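Local atomic coordinates of VMB-1 (Vibrio alginolyticus, PDB entry 6JV4), a protein that probably hydrolyses beta-lactam antibiotics to substituted beta-amino acids, as a subclass B1 metallo-beta-lactamase with two zinc ions bound in its active site. Residues I131-Y139 and N148-E156; L17-S26 and G37-N45. One frame throughout, in Å; residues are numbered along the deposited sequence.

Contact 1 of 2, residues I131-Y139 and N148-E156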
ATOM      1  N   ILE A 131      -9.850   2.998  -9.672  1.00 12.84           N
ATOM      2  CA  ILE A 131     -11.024   3.901  -9.584  1.00 13.54           C
ATOM      3  C   ILE A 131     -10.930   4.815 -10.803  1.00 15.11           C
ATOM      4  O   ILE A 131      -9.970   5.583 -10.922  1.00 12.99           O
ATOM      5  CB  ILE A 131     -11.083   4.712  -8.272  1.00 12.70           C
ATOM      6  CG1 ILE A 131     -10.807   3.859  -7.025  1.00 12.91           C
ATOM      7  CG2 ILE A 131     -12.422   5.455  -8.178  1.00 14.55           C
ATOM      8  CD1 ILE A 131     -10.540   4.651  -5.750  1.00 12.93           C
ATOM      9  N   ASP A 132     -11.914   4.745 -11.690  1.00 18.78           N
ATOM     10  CA  ASP A 132     -11.868   5.482 -12.985  1.00 21.14           C
ATOM     11  C   ASP A 132     -11.617   6.974 -12.745  1.00 19.22           C
ATOM     12  O   ASP A 132     -12.435   7.614 -12.086  1.00 18.90           O
ATOM     13  CB  ASP A 132     -13.149   5.232 -13.789  1.00 25.78           C
ATOM     14  CG  ASP A 132     -13.210   3.828 -14.378  1.00 34.70           C
ATOM     15  OD1 ASP A 132     -12.128   3.183 -14.537  1.00 40.58           O
ATOM     16  OD2 ASP A 132     -14.332   3.375 -14.698  1.00 44.45           O
ATOM     17  N   GLY A 133     -10.489   7.482 -13.250  1.00 20.25           N
ATOM     18  CA  GLY A 133     -10.088   8.902 -13.187  1.00 19.80           C
ATOM     19  C   GLY A 133      -9.521   9.309 -11.832  1.00 19.12           C
ATOM     20  O   GLY A 133      -9.278  10.530 -11.630  1.00 21.11           O
ATOM     21  N   VAL A 134      -9.406   8.373 -10.886  1.00 14.44           N
ATOM     22  CA  VAL A 134      -9.134   8.726  -9.459  1.00 12.27           C
ATOM     23  C   VAL A 134      -7.908   7.963  -8.946  1.00 11.25           C
ATOM     24  O   VAL A 134      -7.197   8.520  -8.125  1.00 11.92           O
ATOM     25  CB  VAL A 134     -10.362   8.438  -8.584  1.00 12.35           C
ATOM     26  CG1 VAL A 134     -10.133   8.702  -7.103  1.00 12.54           C
ATOM     27  CG2 VAL A 134     -11.525   9.283  -9.088  1.00 13.53           C
ATOM     28  N   ALA A 135      -7.786   6.686  -9.282  1.00 10.11           N
ATOM     29  CA  ALA A 135      -6.703   5.844  -8.727  1.00 10.48           C
ATOM     30  C   ALA A 135      -6.203   4.871  -9.780  1.00 10.67           C
ATOM     31  O   ALA A 135      -7.002   4.053 -10.265  1.00 12.19           O
ATOM     32  CB  ALA A 135      -7.120   5.144  -7.473  1.00 10.68           C
ATOM     33  N   SER A 136      -4.884   4.905 -10.029  1.00 10.75           N
ATOM     34  CA  SER A 136      -4.202   4.102 -11.059  1.00 10.88           C
ATOM     35  C   SER A 136      -3.163   3.200 -10.404  1.00 10.94           C
ATOM     36  O   SER A 136      -2.293   3.737  -9.717  1.00 10.55           O
ATOM     37  CB  SER A 136      -3.517   4.999 -12.073  1.00 13.64           C
ATOM     38  OG  SER A 136      -4.484   5.915 -12.587  1.00 20.78           O
ATOM     39  N   VAL A 137      -3.260   1.915 -10.648  1.00  9.54           N
ATOM     40  CA  VAL A 137      -2.230   0.927 -10.207  1.00  9.10           C
ATOM     41  C   VAL A 137      -1.105   0.875 -11.215  1.00  9.27           C
ATOM     42  O   VAL A 137      -1.343   0.891 -12.459  1.00  9.49           O
ATOM     43  CB  VAL A 137      -2.873  -0.454 -10.045  1.00  9.27           C
ATOM     44  CG1 VAL A 137      -1.824  -1.549  -9.916  1.00  9.83           C
ATOM     45  CG2 VAL A 137      -3.814  -0.457  -8.862  1.00  9.73           C
ATOM     46  N   PHE A 138       0.122   0.860 -10.731  1.00  8.66           N
ATOM     47  CA  PHE A 138       1.301   0.676 -11.586  1.00  7.78           C
ATOM     48  C   PHE A 138       2.194  -0.392 -10.967  1.00  8.20           C
ATOM     49  O   PHE A 138       2.533  -0.273  -9.796  1.00  7.45           O
ATOM     50  CB  PHE A 138       2.099   1.958 -11.768  1.00  8.02           C
ATOM     51  CG  PHE A 138       3.361   1.804 -12.573  1.00  8.20           C
ATOM     52  CD1 PHE A 138       3.330   1.409 -13.902  1.00  9.09           C
ATOM     53  CD2 PHE A 138       4.594   2.104 -12.040  1.00  8.23           C
ATOM     54  CE1 PHE A 138       4.494   1.303 -14.652  1.00  9.85           C
ATOM     55  CE2 PHE A 138       5.750   2.053 -12.794  1.00  8.64           C
ATOM     56  CZ  PHE A 138       5.714   1.630 -14.110  1.00  9.32           C
ATOM     57  N   TYR A 139       2.539  -1.414 -11.742  1.00  7.46           N
ATOM     58  CA  TYR A 139       3.548  -2.413 -11.324  1.00  8.06           C
ATOM     59  C   TYR A 139       4.914  -2.004 -11.861  1.00  8.22           C
ATOM     60  O   TYR A 139       5.151  -2.099 -13.087  1.00  8.35           O
ATOM     61  CB  TYR A 139       3.218  -3.798 -11.876  1.00  8.09           C
ATOM     62  CG  TYR A 139       4.259  -4.808 -11.478  1.00  8.23           C
ATOM     63  CD1 TYR A 139       4.571  -5.065 -10.155  1.00  8.24           C
ATOM     64  CD2 TYR A 139       4.951  -5.516 -12.451  1.00  8.60           C
ATOM     65  CE1 TYR A 139       5.527  -6.008  -9.801  1.00  8.17           C
ATOM     66  CE2 TYR A 139       5.936  -6.423 -12.115  1.00  8.88           C
ATOM     67  CZ  TYR A 139       6.242  -6.679 -10.785  1.00  8.62           C
ATOM     68  OH  TYR A 139       7.250  -7.584 -10.505  1.00  8.74           O
ATOM     69  N   ASN A 148       5.110  -6.235  -5.564  1.00  6.69           N
ATOM     70  CA  ASN A 148       4.707  -4.925  -5.006  1.00  6.42           C
ATOM     71  C   ASN A 148       4.194  -3.991  -6.125  1.00  6.11           C
ATOM     72  O   ASN A 148       4.858  -3.897  -7.198  1.00  7.20           O
ATOM     73  CB  ASN A 148       5.812  -4.287  -4.147  1.00  6.25           C
ATOM     74  CG  ASN A 148       7.186  -4.177  -4.771  1.00  6.41           C
ATOM     75  OD1 ASN A 148       7.343  -4.140  -6.041  1.00  8.05           O
ATOM     76  ND2 ASN A 148       8.175  -4.165  -3.924  1.00  4.59           N
ATOM     77  N   ILE A 149       3.063  -3.329  -5.895  1.00  5.87           N
ATOM     78  CA  ILE A 149       2.537  -2.267  -6.793  1.00  5.91           C
ATOM     79  C   ILE A 149       2.483  -0.945  -6.058  1.00  6.26           C
ATOM     80  O   ILE A 149       2.453  -0.893  -4.819  1.00  7.26           O
ATOM     81  CB  ILE A 149       1.128  -2.664  -7.308  1.00  6.43           C
ATOM     82  CG1 ILE A 149       0.176  -3.027  -6.191  1.00  6.67           C
ATOM     83  CG2 ILE A 149       1.248  -3.802  -8.317  1.00  6.15           C
ATOM     84  CD1 ILE A 149      -1.288  -3.103  -6.608  1.00  7.40           C
ATOM     85  N   VAL A 150       2.409   0.141  -6.833  1.00  6.63           N
ATOM     86  CA  VAL A 150       2.135   1.470  -6.271  1.00  6.31           C
ATOM     87  C   VAL A 150       0.787   1.934  -6.826  1.00  6.84           C
ATOM     88  O   VAL A 150       0.314   1.402  -7.851  1.00  7.25           O
ATOM     89  CB  VAL A 150       3.275   2.453  -6.584  1.00  6.02           C
ATOM     90  CG1 VAL A 150       4.600   1.963  -6.003  1.00  6.28           C
ATOM     91  CG2 VAL A 150       3.373   2.761  -8.074  1.00  6.30           C
ATOM     92  N   VAL A 151       0.235   2.928  -6.163  1.00  7.36           N
ATOM     93  CA  VAL A 151      -1.085   3.451  -6.572  1.00  7.65           C
ATOM     94  C   VAL A 151      -0.969   4.959  -6.641  1.00  7.59           C
ATOM     95  O   VAL A 151      -0.556   5.570  -5.655  1.00  8.14           O
ATOM     96  CB  VAL A 151      -2.207   3.000  -5.640  1.00  7.72           C
ATOM     97  CG1 VAL A 151      -3.554   3.455  -6.204  1.00  8.79           C
ATOM     98  CG2 VAL A 151      -2.164   1.491  -5.423  1.00  7.94           C
ATOM     99  N   TRP A 152      -1.315   5.515  -7.794  1.00  8.38           N
ATOM    100  CA  TRP A 152      -1.265   6.961  -8.075  1.00  8.28           C
ATOM    101  C   TRP A 152      -2.637   7.588  -8.027  1.00  8.58           C
ATOM    102  O   TRP A 152      -3.537   7.016  -8.598  1.00  9.46           O
ATOM    103  CB  TRP A 152      -0.665   7.154  -9.465  1.00  8.54           C
ATOM    104  CG  TRP A 152      -0.594   8.562  -9.984  1.00  9.28           C
ATOM    105  CD1 TRP A 152      -1.133   8.966 -11.170  1.00 10.00           C
ATOM    106  CD2 TRP A 152       0.139   9.693  -9.473  1.00  9.96           C
ATOM    107  NE1 TRP A 152      -0.811  10.277 -11.424  1.00  9.76           N
ATOM    108  CE2 TRP A 152      -0.046  10.755 -10.388  1.00  9.72           C
ATOM    109  CE3 TRP A 152       0.937   9.936  -8.344  1.00  9.88           C
ATOM    110  CZ2 TRP A 152       0.597  11.986 -10.241  1.00 10.26           C
ATOM    111  CZ3 TRP A 152       1.520  11.167  -8.167  1.00 10.70           C
ATOM    112  CH2 TRP A 152       1.365  12.194  -9.112  1.00 10.82           C
ATOM    113  N   LEU A 153      -2.768   8.711  -7.326  1.00  8.20           N
ATOM    114  CA  LEU A 153      -4.039   9.458  -7.218  1.00  9.06           C
ATOM    115  C   LEU A 153      -3.806  10.753  -7.992  1.00  9.86           C
ATOM    116  O   LEU A 153      -3.217  11.685  -7.463  1.00 10.49           O
ATOM    117  CB  LEU A 153      -4.353   9.715  -5.748  1.00  9.90           C
ATOM    118  CG  LEU A 153      -4.388   8.488  -4.845  1.00 10.19           C
ATOM    119  CD1 LEU A 153      -4.824   8.862  -3.418  1.00 11.44           C
ATOM    120  CD2 LEU A 153      -5.243   7.400  -5.402  1.00 10.43           C
ATOM    121  N   PRO A 154      -4.153  10.782  -9.299  1.00 10.48           N
ATOM    122  CA  PRO A 154      -3.762  11.881 -10.162  1.00 11.97           C
ATOM    123  C   PRO A 154      -4.373  13.218  -9.728  1.00 12.21           C
ATOM    124  O   PRO A 154      -3.736  14.260  -9.974  1.00 14.17           O
ATOM    125  CB  PRO A 154      -4.271  11.411 -11.552  1.00 12.06           C
ATOM    126  CG  PRO A 154      -5.367  10.423 -11.268  1.00 12.30           C
ATOM    127  CD  PRO A 154      -4.791   9.693 -10.060  1.00 11.87           C
ATOM    128  N   ASN A 155      -5.575  13.222  -9.148  1.00 12.12           N
ATOM    129  CA  ASN A 155      -6.222  14.514  -8.781  1.00 14.12           C
ATOM    130  C   ASN A 155      -5.420  15.220  -7.691  1.00 15.84           C
ATOM    131  O   ASN A 155      -5.337  16.468  -7.742  1.00 18.52           O
ATOM    132  CB  ASN A 155      -7.693  14.332  -8.419  1.00 14.63           C
ATOM    133  CG  ASN A 155      -8.449  13.741  -9.583  1.00 17.53           C
ATOM    134  OD1 ASN A 155      -8.332  14.252 -10.690  1.00 20.67           O
ATOM    135  ND2 ASN A 155      -9.185  12.672  -9.377  1.00 21.74           N
ATOM    136  N   GLU A 156      -4.875  14.494  -6.711  1.00 12.00           N
ATOM    137  CA  GLU A 156      -4.165  15.079  -5.550  1.00 12.18           C
ATOM    138  C   GLU A 156      -2.633  14.982  -5.669  1.00 11.04           C
ATOM    139  O   GLU A 156      -1.930  15.528  -4.778  1.00 12.07           O
ATOM    140  CB  GLU A 156      -4.573  14.289  -4.311  1.00 12.14           C
ATOM    141  CG  GLU A 156      -6.047  14.348  -4.012  1.00 12.83           C
ATOM    142  CD  GLU A 156      -7.014  13.442  -4.744  1.00 14.50           C
ATOM    143  OE1 GLU A 156      -6.577  12.557  -5.516  1.00 15.09           O
ATOM    144  OE2 GLU A 156      -8.230  13.677  -4.581  1.00 15.01           O
TER
HETATM  145  O   HOH W   1      -7.126  11.193  -7.761  1.00 11.50           O

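Contact 2 of 2, residues L17-S26 and G37-N45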
ATOM      1  N   LEU A  17      -5.691  13.618   4.408  1.00 15.45           N
ATOM      2  CA  LEU A  17      -4.624  14.117   3.493  1.00 16.80           C
ATOM      3  C   LEU A  17      -5.301  15.115   2.542  1.00 19.07           C
ATOM      4  O   LEU A  17      -4.666  16.092   2.163  1.00 20.35           O
ATOM      5  CB  LEU A  17      -3.927  12.984   2.709  1.00 15.83           C
ATOM      6  CG  LEU A  17      -3.228  11.910   3.546  1.00 14.65           C
ATOM      7  CD1 LEU A  17      -2.490  10.917   2.648  1.00 14.46           C
ATOM      8  CD2 LEU A  17      -2.253  12.513   4.530  1.00 15.43           C
ATOM      9  N   SER A  18      -6.549  14.872   2.193  1.00 20.55           N
ATOM     10  CA  SER A  18      -7.348  15.803   1.354  1.00 20.40           C
ATOM     11  C   SER A  18      -8.808  15.474   1.569  1.00 21.08           C
ATOM     12  O   SER A  18      -9.100  14.513   2.270  1.00 22.39           O
ATOM     13  CB  SER A  18      -6.926  15.705  -0.100  1.00 22.91           C
ATOM     14  OG  SER A  18      -7.382  14.472  -0.674  1.00 25.71           O
ATOM     15  N   ASP A  19      -9.743  16.243   0.996  1.00 20.48           N
ATOM     16  CA  ASP A  19     -11.185  15.979   1.183  1.00 21.69           C
ATOM     17  C   ASP A  19     -11.545  14.558   0.796  1.00 18.92           C
ATOM     18  O   ASP A  19     -12.476  14.016   1.367  1.00 20.89           O
ATOM     19  CB  ASP A  19     -12.029  16.934   0.328  1.00 28.37           C
ATOM     20  CG  ASP A  19     -12.102  18.310   0.946  1.00 30.46           C
ATOM     21  OD1 ASP A  19     -11.906  18.419   2.181  1.00 31.27           O
ATOM     22  OD2 ASP A  19     -12.289  19.260   0.186  1.00 36.46           O
ATOM     23  N   ASN A  20     -10.835  13.982  -0.172  1.00 16.95           N
ATOM     24  CA  ASN A  20     -11.218  12.659  -0.721  1.00 16.12           C
ATOM     25  C   ASN A  20     -10.229  11.561  -0.264  1.00 13.79           C
ATOM     26  O   ASN A  20     -10.397  10.448  -0.729  1.00 13.78           O
ATOM     27  CB  ASN A  20     -11.323  12.728  -2.239  1.00 17.51           C
ATOM     28  CG  ASN A  20     -12.435  13.668  -2.655  1.00 23.09           C
ATOM     29  OD1 ASN A  20     -13.551  13.538  -2.173  1.00 23.62           O
ATOM     30  ND2 ASN A  20     -12.123  14.634  -3.505  1.00 25.37           N
ATOM     31  N   VAL A  21      -9.168  11.898   0.475  1.00 12.81           N
ATOM     32  CA  VAL A  21      -8.083  10.915   0.751  1.00 11.63           C
ATOM     33  C   VAL A  21      -7.781  10.941   2.250  1.00 11.12           C
ATOM     34  O   VAL A  21      -7.296  11.987   2.738  1.00 13.07           O
ATOM     35  CB  VAL A  21      -6.829  11.189  -0.105  1.00 11.54           C
ATOM     36  CG1 VAL A  21      -5.759  10.124   0.095  1.00 11.44           C
ATOM     37  CG2 VAL A  21      -7.163  11.238  -1.600  1.00 12.13           C
ATOM     38  N   TYR A  22      -7.903   9.788   2.906  1.00 10.90           N
ATOM     39  CA  TYR A  22      -7.503   9.616   4.308  1.00 11.41           C
ATOM     40  C   TYR A  22      -6.399   8.571   4.369  1.00 11.29           C
ATOM     41  O   TYR A  22      -6.385   7.651   3.537  1.00 10.46           O
ATOM     42  CB  TYR A  22      -8.695   9.189   5.152  1.00 12.97           C
ATOM     43  CG  TYR A  22      -9.665  10.326   5.363  1.00 15.96           C
ATOM     44  CD1 TYR A  22      -9.699  11.032   6.560  1.00 18.58           C
ATOM     45  CD2 TYR A  22     -10.547  10.674   4.355  1.00 19.24           C
ATOM     46  CE1 TYR A  22     -10.610  12.066   6.755  1.00 21.42           C
ATOM     47  CE2 TYR A  22     -11.476  11.695   4.542  1.00 21.49           C
ATOM     48  CZ  TYR A  22     -11.488  12.394   5.734  1.00 22.91           C
ATOM     49  OH  TYR A  22     -12.412  13.399   5.885  1.00 25.73           O
ATOM     50  N   GLN A  23      -5.488   8.799   5.282  1.00 10.05           N
ATOM     51  CA  GLN A  23      -4.454   7.839   5.631  1.00  9.21           C
ATOM     52  C   GLN A  23      -4.963   7.001   6.797  1.00  9.65           C
ATOM     53  O   GLN A  23      -5.186   7.563   7.880  1.00 10.71           O
ATOM     54  CB  GLN A  23      -3.188   8.603   5.972  1.00  9.39           C
ATOM     55  CG  GLN A  23      -1.980   7.745   6.350  1.00  9.40           C
ATOM     56  CD  GLN A  23      -0.835   8.638   6.782  1.00 10.34           C
ATOM     57  OE1 GLN A  23      -0.974   9.850   6.896  1.00 11.23           O
ATOM     58  NE2 GLN A  23       0.334   8.084   7.025  1.00 10.30           N
ATOM     59  N   HIS A  24      -5.034   5.690   6.660  1.00  9.24           N
ATOM     60  CA  HIS A  24      -5.304   4.790   7.806  1.00  8.88           C
ATOM     61  C   HIS A  24      -3.992   4.248   8.367  1.00  9.19           C
ATOM     62  O   HIS A  24      -3.067   3.996   7.602  1.00  8.56           O
ATOM     63  CB  HIS A  24      -6.264   3.657   7.493  1.00  9.58           C
ATOM     64  CG  HIS A  24      -5.857   2.620   6.500  1.00  9.07           C
ATOM     65  ND1 HIS A  24      -4.974   1.563   6.811  1.00  8.77           N
ATOM     66  CD2 HIS A  24      -6.363   2.364   5.266  1.00  9.33           C
ATOM     67  CE1 HIS A  24      -4.909   0.762   5.741  1.00  9.08           C
ATOM     68  NE2 HIS A  24      -5.776   1.215   4.809  1.00  8.88           N
ATOM     69  N   ILE A  25      -3.881   4.210   9.700  1.00  9.47           N
ATOM     70  CA  ILE A  25      -2.582   3.990  10.357  1.00 10.15           C
ATOM     71  C   ILE A  25      -2.766   2.912  11.428  1.00  9.87           C
ATOM     72  O   ILE A  25      -3.763   2.949  12.177  1.00 10.46           O
ATOM     73  CB  ILE A  25      -2.010   5.276  10.954  1.00 10.55           C
ATOM     74  CG1 ILE A  25      -2.008   6.405   9.917  1.00 11.25           C
ATOM     75  CG2 ILE A  25      -0.617   5.010  11.504  1.00 10.60           C
ATOM     76  CD1 ILE A  25      -1.595   7.726  10.458  1.00 13.23           C
ATOM     77  N   SER A  26      -1.849   1.964  11.458  1.00 10.51           N
ATOM     78  CA  SER A  26      -1.841   0.906  12.488  1.00 10.59           C
ATOM     79  C   SER A  26      -0.395   0.621  12.833  1.00 10.34           C
ATOM     80  O   SER A  26       0.484   1.314  12.324  1.00 10.40           O
ATOM     81  CB  SER A  26      -2.658  -0.282  12.088  1.00 13.84           C
ATOM     82  OG  SER A  26      -2.473  -0.664  10.756  1.00 13.94           O
ATOM     83  N   GLY A  37       5.048   1.445  12.398  1.00 10.65           N
ATOM     84  CA  GLY A  37       3.768   2.005  11.974  1.00  9.54           C
ATOM     85  C   GLY A  37       3.519   1.599  10.521  1.00  9.25           C
ATOM     86  O   GLY A  37       4.486   1.411   9.797  1.00  9.27           O
ATOM     87  N   ALA A  38       2.267   1.410  10.143  1.00  8.59           N
ATOM     88  CA  ALA A  38       1.915   1.015   8.760  1.00  9.60           C
ATOM     89  C   ALA A  38       0.809   1.926   8.270  1.00 10.07           C
ATOM     90  O   ALA A  38      -0.161   2.173   9.022  1.00 10.07           O
ATOM     91  CB  ALA A  38       1.467  -0.402   8.733  1.00 10.86           C
ATOM     92  N   SER A  39       0.901   2.366   7.020  1.00  8.73           N
ATOM     93  CA  SER A  39      -0.105   3.233   6.387  1.00  9.04           C
ATOM     94  C   SER A  39      -0.782   2.532   5.208  1.00  8.46           C
ATOM     95  O   SER A  39      -0.119   1.875   4.435  1.00  8.90           O
ATOM     96  CB  SER A  39       0.512   4.495   5.869  1.00  9.38           C
ATOM     97  OG  SER A  39       1.070   5.278   6.904  1.00 10.14           O
ATOM     98  N   GLY A  40      -2.074   2.781   5.075  1.00  8.21           N
ATOM     99  CA  GLY A  40      -2.777   2.609   3.791  1.00  8.62           C
ATOM    100  C   GLY A  40      -3.636   3.835   3.567  1.00  8.77           C
ATOM    101  O   GLY A  40      -3.526   4.812   4.380  1.00  8.66           O
ATOM    102  N   LEU A  41      -4.526   3.778   2.593  1.00  8.41           N
ATOM    103  CA  LEU A  41      -5.391   4.921   2.271  1.00  7.99           C
ATOM    104  C   LEU A  41      -6.857   4.495   2.241  1.00  8.33           C
ATOM    105  O   LEU A  41      -7.177   3.341   1.954  1.00  8.92           O
ATOM    106  CB  LEU A  41      -4.993   5.601   0.966  1.00  8.27           C
ATOM    107  CG  LEU A  41      -3.544   6.107   0.862  1.00  8.60           C
ATOM    108  CD1 LEU A  41      -3.345   6.720  -0.501  1.00  9.92           C
ATOM    109  CD2 LEU A  41      -3.224   7.142   1.931  1.00  9.33           C
ATOM    110  N   VAL A  42      -7.702   5.491   2.414  1.00  9.54           N
ATOM    111  CA  VAL A  42      -9.132   5.415   2.033  1.00  9.71           C
ATOM    112  C   VAL A  42      -9.362   6.514   1.013  1.00 10.18           C
ATOM    113  O   VAL A  42      -8.983   7.670   1.300  1.00 10.44           O
ATOM    114  CB  VAL A  42     -10.077   5.569   3.223  1.00 11.42           C
ATOM    115  CG1 VAL A  42     -11.498   5.615   2.749  1.00 11.60           C
ATOM    116  CG2 VAL A  42      -9.898   4.473   4.260  1.00 12.31           C
ATOM    117  N   VAL A  43      -9.843   6.126  -0.150  1.00 10.46           N
ATOM    118  CA  VAL A  43     -10.123   7.072  -1.256  1.00 11.18           C
ATOM    119  C   VAL A  43     -11.631   7.140  -1.419  1.00 12.36           C
ATOM    120  O   VAL A  43     -12.298   6.084  -1.598  1.00 12.71           O
ATOM    121  CB  VAL A  43      -9.378   6.703  -2.542  1.00 11.39           C
ATOM    122  CG1 VAL A  43      -9.670   7.701  -3.667  1.00 12.22           C
ATOM    123  CG2 VAL A  43      -7.892   6.626  -2.287  1.00 11.53           C
ATOM    124  N   ILE A  44     -12.131   8.375  -1.420  1.00 13.31           N
ATOM    125  CA  ILE A  44     -13.596   8.648  -1.498  1.00 14.99           C
ATOM    126  C   ILE A  44     -13.874   9.197  -2.893  1.00 14.49           C
ATOM    127  O   ILE A  44     -13.181  10.158  -3.304  1.00 16.85           O
ATOM    128  CB  ILE A  44     -14.033   9.627  -0.404  1.00 16.13           C
ATOM    129  CG1 ILE A  44     -13.747   9.078   0.991  1.00 19.16           C
ATOM    130  CG2 ILE A  44     -15.516  10.011  -0.558  1.00 17.61           C
ATOM    131  CD1 ILE A  44     -13.785  10.119   2.050  1.00 21.71           C
ATOM    132  N   ASN A  45     -14.865   8.598  -3.554  1.00 15.66           N
ATOM    133  CA  ASN A  45     -15.346   8.936  -4.909  1.00 15.71           C
ATOM    134  C   ASN A  45     -16.882   9.030  -4.839  1.00 16.33           C
ATOM    135  O   ASN A  45     -17.553   7.992  -4.898  1.00 17.93           O
ATOM    136  CB  ASN A  45     -14.856   7.918  -5.941  1.00 18.56           C
ATOM    137  CG  ASN A  45     -15.212   8.276  -7.364  1.00 20.57           C
ATOM    138  OD1 ASN A  45     -15.138   9.439  -7.706  1.00 23.38           O
ATOM    139  ND2 ASN A  45     -15.569   7.309  -8.196  1.00 19.62           N
TER
HETATM  140  O   HOH W   2      -2.856   0.824   8.460  1.00 10.81           O

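Contact 1 of 2, residues I131-Y139 and N148-E156
Ser136 and Trp152 exchange a pair of backbone hydrogen bonds, Ser136 N to Trp152 O at 2.9 Å and Trp152 N to Ser136 O at 2.8 Å, and Phe138 and Val150 repeat the exchange two residues on. All four bonds are nearly straight, the straightest reaching 174° at the hydrogen of Trp152 N, so each of these amides and carbonyls is satisfied in regular antiparallel register. Between the two pairs Val137 faces Val151 as a non-hydrogen-bonded pair.

Within 131-139 itself, Val134 and Ala135 both face Ile131 in a classic beta bulge, and both their amides donate to Ile131 O. The carbonyls of Gly133 and Val134 are taken up in other ways. Asn155 ND2 donates to Gly133 O at 3.1 Å, a bent bond of 136° that also leaves the amide plane. A water gives one proton to Val134 O at 2.7 Å and the other to Glu156 OE1, while accepting from Asn155 N. At the other end Asn148 O lies 3.2 Å from Tyr139 CD1, at the edge of the ring, and this buried oxygen has no hydrogen-bond partner in the model. Tyr139 OH is bonded to Glu146 O, and Ser136 OG to Glu129.

Val137 CG1, placed anti to the backbone N (chi1 167°), meets Ile149 CD1 at 3.7 Å; Ala135 CB rests 3.6 Å from Leu153 CD2. Phe138 and Trp152 lie on the other face, with Arg194 making a cation-pi contact to Phe138 and Tyr195 meeting the indole.

The hairpin occupies the middle of a five-stranded mixed sheet: strand 127-129 flanks 135-138, strand 158-162 flanks 150-153, and Ile131 and Val151 pack against strand 48-52 of the other sheet.

Contact 2 of 2, residues L17-S26 and G37-N45
His24 lays one face of its imidazole over Gly40, whose CA stands 3.6 Å from the ring centroid and 19° off the ring normal, a CH-pi contact across a hydrogen-bonded pair. Its first torsion (chi1 65°) sets CG between the backbone N and the carbonyl carbon, folding the ring across the neighbouring strand, directly onto the glycine backbone. The ring is held at both nitrogens: NE2 is hydrogen-bonded to Asp53 O, and ND1 to a water lying in the ring plane at 2.8 Å, which also bonds Ala38 O and Ser26 OG, the latter hydrogen-bonded to Trp56 N as well. Val42 CG2 approaches the edge of the same ring. The bond from His24 N to Gly40 O is bent (144°), its donor standing above the carbonyl plane.

On the other face of the sheet Gln23 runs extended, with CG anti to the backbone N, and this carries its amide diagonally to Ser39. Gln23 NE2 donates a nearly straight hydrogen bond of 2.9 Å to Ser39 OG, which lies in the amide plane. Leu41 turns its CD2 to Leu17 CD1, 3.9 Å away, the two chains crossing at about a right angle.

Back on the face of His24, Ile44 CD1 meets Tyr22 CE2 at 3.7 Å, and Trp67 packs edge-to-face with the Tyr22 ring.

Two long antiparallel strands paired from Val21–Val43 to Ser26–Ala38, one side packed on helix 58-70 and the other on strand 150-153, form a beta hairpin in the N-terminal half of the alpha-beta/beta-alpha sandwich of metallo-beta-lactamases; its Ala38 end lies beside the zinc site, near the ligands His205 and Asp86.

Contact 2 closes before contact 1 opens along the chain, each is a hairpin in one sheet of the sandwich, and their centres lie about 13 Å apart. They meet directly where the two sheets face each other: Val134 CG1 packs on Val43 CG1 at 3.6 Å, and Leu153 fits against Val21, Leu41 and Val43. Nearer the surface, Glu156 CG touches Ser18 OG at 3.6 Å. Each hairpin also sends one end toward the dinuclear zinc centre. Between nearest atoms, the side chain of Asn148 in contact 1 is about 8 Å from a zinc ion and that of Ala38 in contact 2 about 6 Å, and Gly37 O accepts from ND1 of the ligand His205.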